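Local coordinates for cysteine synthase (Fusobacterium nucleatum subsp. nucleatum ATCC 25586, PDB 5B53) that produces hydrogen sulfide, probably by desulfhydrating L-cysteine with a pyridoxal 5'-phosphate cofactor, and may also synthesise cysteine, at the interface of chains A and B. Residues are numbered along the deposited sequence; one frame, centred on the assembly and turned at random. Chains: chain A/B, Cysteine synthase.

The interface of chains A and B. Residues chain A 332-336; chain B 9, 12-13, 91.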
ATOM      1  N   GLU A 332      16.942  12.821  -7.996  1.00 27.53           N
ATOM      2  CA  GLU A 332      16.748  11.390  -8.151  1.00 25.42           C
ATOM      3  C   GLU A 332      16.832  10.581  -6.873  1.00 23.02           C
ATOM      4  O   GLU A 332      17.223  11.056  -5.805  1.00 21.98           O
ATOM      5  CB  GLU A 332      17.794  10.836  -9.096  1.00 28.14           C
ATOM      6  CG  GLU A 332      19.227  11.021  -8.599  1.00 30.60           C
ATOM      7  CD  GLU A 332      20.219  10.165  -9.386  1.00 33.23           C
ATOM      8  OE1 GLU A 332      19.756   9.365 -10.227  1.00 34.94           O
ATOM      9  OE2 GLU A 332      21.456  10.281  -9.165  1.00 34.76           O
ATOM     10  N   ILE A 333      16.456   9.332  -7.046  1.00 20.77           N
ATOM     11  CA  ILE A 333      16.600   8.307  -6.075  1.00 19.97           C
ATOM     12  C   ILE A 333      17.943   7.661  -6.327  1.00 20.85           C
ATOM     13  O   ILE A 333      18.131   6.911  -7.282  1.00 21.90           O
ATOM     14  CB  ILE A 333      15.487   7.306  -6.298  1.00 18.90           C
ATOM     15  CG1 ILE A 333      14.200   7.950  -5.869  1.00 18.44           C
ATOM     16  CG2 ILE A 333      15.725   6.052  -5.504  1.00 19.83           C
ATOM     17  CD1 ILE A 333      13.002   7.201  -6.352  1.00 18.59           C
ATOM     18  N   LYS A 334      18.886   7.956  -5.469  1.00 22.08           N
ATOM     19  CA  LYS A 334      20.263   7.559  -5.719  1.00 25.38           C
ATOM     20  C   LYS A 334      20.502   6.140  -5.274  1.00 23.46           C
ATOM     21  O   LYS A 334      21.437   5.529  -5.714  1.00 25.97           O
ATOM     22  CB  LYS A 334      21.250   8.526  -5.014  1.00 28.37           C
ATOM     23  CG  LYS A 334      22.736   8.253  -5.239  1.00 32.06           C
ATOM     24  CD  LYS A 334      23.164   8.501  -6.683  1.00 36.64           C
ATOM     25  CE  LYS A 334      24.609   8.084  -6.959  1.00 39.82           C
ATOM     26  NZ  LYS A 334      25.546   8.692  -5.969  1.00 40.40           N
ATOM     27  N   ASN A 335      19.660   5.628  -4.396  1.00 22.37           N
ATOM     28  CA  ASN A 335      19.851   4.315  -3.844  1.00 21.41           C
ATOM     29  C   ASN A 335      18.575   3.825  -3.167  1.00 21.54           C
ATOM     30  O   ASN A 335      17.763   4.648  -2.720  1.00 21.18           O
ATOM     31  CB  ASN A 335      20.928   4.402  -2.817  1.00 21.68           C
ATOM     32  CG  ASN A 335      21.648   3.104  -2.623  1.00 23.40           C
ATOM     33  OD1 ASN A 335      21.214   2.039  -3.066  1.00 23.85           O
ATOM     34  ND2 ASN A 335      22.783   3.187  -1.950  1.00 24.73           N
ATOM     35  N   VAL A 336      18.389   2.498  -3.132  1.00 20.79           N
ATOM     36  CA  VAL A 336      17.303   1.842  -2.383  1.00 20.88           C
ATOM     37  C   VAL A 336      17.836   0.561  -1.694  1.00 21.80           C
ATOM     38  O   VAL A 336      18.313  -0.362  -2.369  1.00 20.33           O
ATOM     39  CB  VAL A 336      16.105   1.424  -3.278  1.00 20.79           C
ATOM     40  CG1 VAL A 336      15.003   0.812  -2.415  1.00 19.87           C
ATOM     41  CG2 VAL A 336      15.580   2.585  -4.146  1.00 20.15           C
TER
ATOM     42  N   LYS B   9      21.504   1.641 -11.052  1.00 53.03           N
ATOM     43  CA  LYS B   9      20.164   2.229 -10.750  1.00 47.54           C
ATOM     44  C   LYS B   9      19.083   1.243 -10.979  1.00 41.87           C
ATOM     45  O   LYS B   9      18.274   0.991 -10.133  1.00 41.18           O
ATOM     46  CB  LYS B   9      19.841   3.445 -11.641  1.00 47.96           C
ATOM     47  CG  LYS B   9      18.757   4.368 -11.080  1.00 45.70           C
ATOM     48  CD  LYS B   9      18.418   5.557 -11.986  1.00 44.25           C
ATOM     49  CE  LYS B   9      17.758   6.678 -11.161  1.00 45.83           C
ATOM     50  NZ  LYS B   9      17.299   7.894 -11.922  1.00 44.14           N
ATOM     51  N   TYR B  12      19.176  -1.319  -8.193  1.00 27.75           N
ATOM     52  CA  TYR B  12      18.744  -1.080  -6.837  1.00 25.39           C
ATOM     53  C   TYR B  12      17.234  -0.853  -6.748  1.00 23.89           C
ATOM     54  O   TYR B  12      16.573  -1.127  -5.731  1.00 24.25           O
ATOM     55  CB  TYR B  12      19.564   0.034  -6.150  1.00 24.98           C
ATOM     56  CG  TYR B  12      19.556   1.439  -6.723  1.00 25.22           C
ATOM     57  CD1 TYR B  12      18.370   2.187  -6.880  1.00 24.91           C
ATOM     58  CD2 TYR B  12      20.769   2.069  -7.009  1.00 25.91           C
ATOM     59  CE1 TYR B  12      18.413   3.484  -7.376  1.00 26.02           C
ATOM     60  CE2 TYR B  12      20.824   3.352  -7.518  1.00 25.09           C
ATOM     61  CZ  TYR B  12      19.666   4.059  -7.704  1.00 26.18           C
ATOM     62  OH  TYR B  12      19.800   5.338  -8.194  1.00 26.63           O
ATOM     63  N   LEU B  13      16.670  -0.371  -7.835  1.00 21.22           N
ATOM     64  CA  LEU B  13      15.274  -0.089  -7.848  1.00 19.52           C
ATOM     65  C   LEU B  13      14.495  -1.400  -7.866  1.00 19.93           C
ATOM     66  O   LEU B  13      13.323  -1.365  -7.485  1.00 20.31           O
ATOM     67  CB  LEU B  13      14.897   0.792  -9.053  1.00 18.99           C
ATOM     68  CG  LEU B  13      15.413   2.242  -9.178  1.00 17.49           C
ATOM     69  CD1 LEU B  13      15.012   2.803 -10.528  1.00 17.17           C
ATOM     70  CD2 LEU B  13      14.862   3.168  -8.131  1.00 17.00           C
ATOM     71  N   ILE B  91      10.323   8.378 -11.794  1.00 18.50           N
ATOM     72  CA  ILE B  91      11.537   7.985 -11.113  1.00 19.25           C
ATOM     73  C   ILE B  91      12.694   7.945 -12.096  1.00 20.57           C
ATOM     74  O   ILE B  91      13.852   8.234 -11.729  1.00 20.86           O
ATOM     75  CB  ILE B  91      11.410   6.584 -10.488  1.00 18.27           C
ATOM     76  CG1 ILE B  91      10.386   6.628  -9.378  1.00 17.59           C
ATOM     77  CG2 ILE B  91      12.777   6.110 -10.004  1.00 18.49           C
ATOM     78  CD1 ILE B  91      10.589   5.666  -8.243  1.00 17.15           C
TER
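In this pyridoxal-phosphate-dependent enzyme of the cysteine synthase (fold type II) family, strand 328-337 of one subunit meets helix 7-13 and, through B:Ile91, the end of helix 80-91 of the other across a two-fold interface, which suggests a biological dimer. B:Tyr12, the residue here with most surface hidden, lies flat against the strand, its CG in the crowded position between backbone N and carbonyl carbon (chi1 61°).

The clearer hydrogen bond comes from the phenol tip. OH donates to the backbone O of A:Ile333 at 2.5 Å, meeting a lone pair in the carbonyl plane (C=O...donor angle 141°). The A:Lys334 O, 3.0 Å from that OH, lies over the phenol end of the ring, poorly placed to accept. Tyrosine pairs this polar tip with a broad face.

That face receives CA of A:Asn335, 3.7 Å from the ring centroid (CH-pi); CA of B:Lys9 covers the opposite face near its rim.

Apolar branches pack at the margin. CG2 of A:Val336 touches CD1 of B:Tyr12 at 3.9 Å; its compact beta-branched side chain suits the nearness of CB to the B:Tyr12 backbone O, 3.6 Å. A:Ile333 turns CD1 away toward CD1 of B:Ile91 (3.4 Å) and CG2 toward CD2 of B:Leu13 (4.0 Å), aliphatic ends meeting methyl to methyl without polar groups to satisfy.

Charge pairing is looser: long aliphatic chains let B:Lys9 NZ reach carboxylate OE1 of A:Glu332, crossing obliquely, in a 3.3 Å salt bridge with weak hydrogen bonding. B:Lys9 is dimethylated, probably during sample preparation; methyls would crowd the still probably charged amine, leaving at most one N-H.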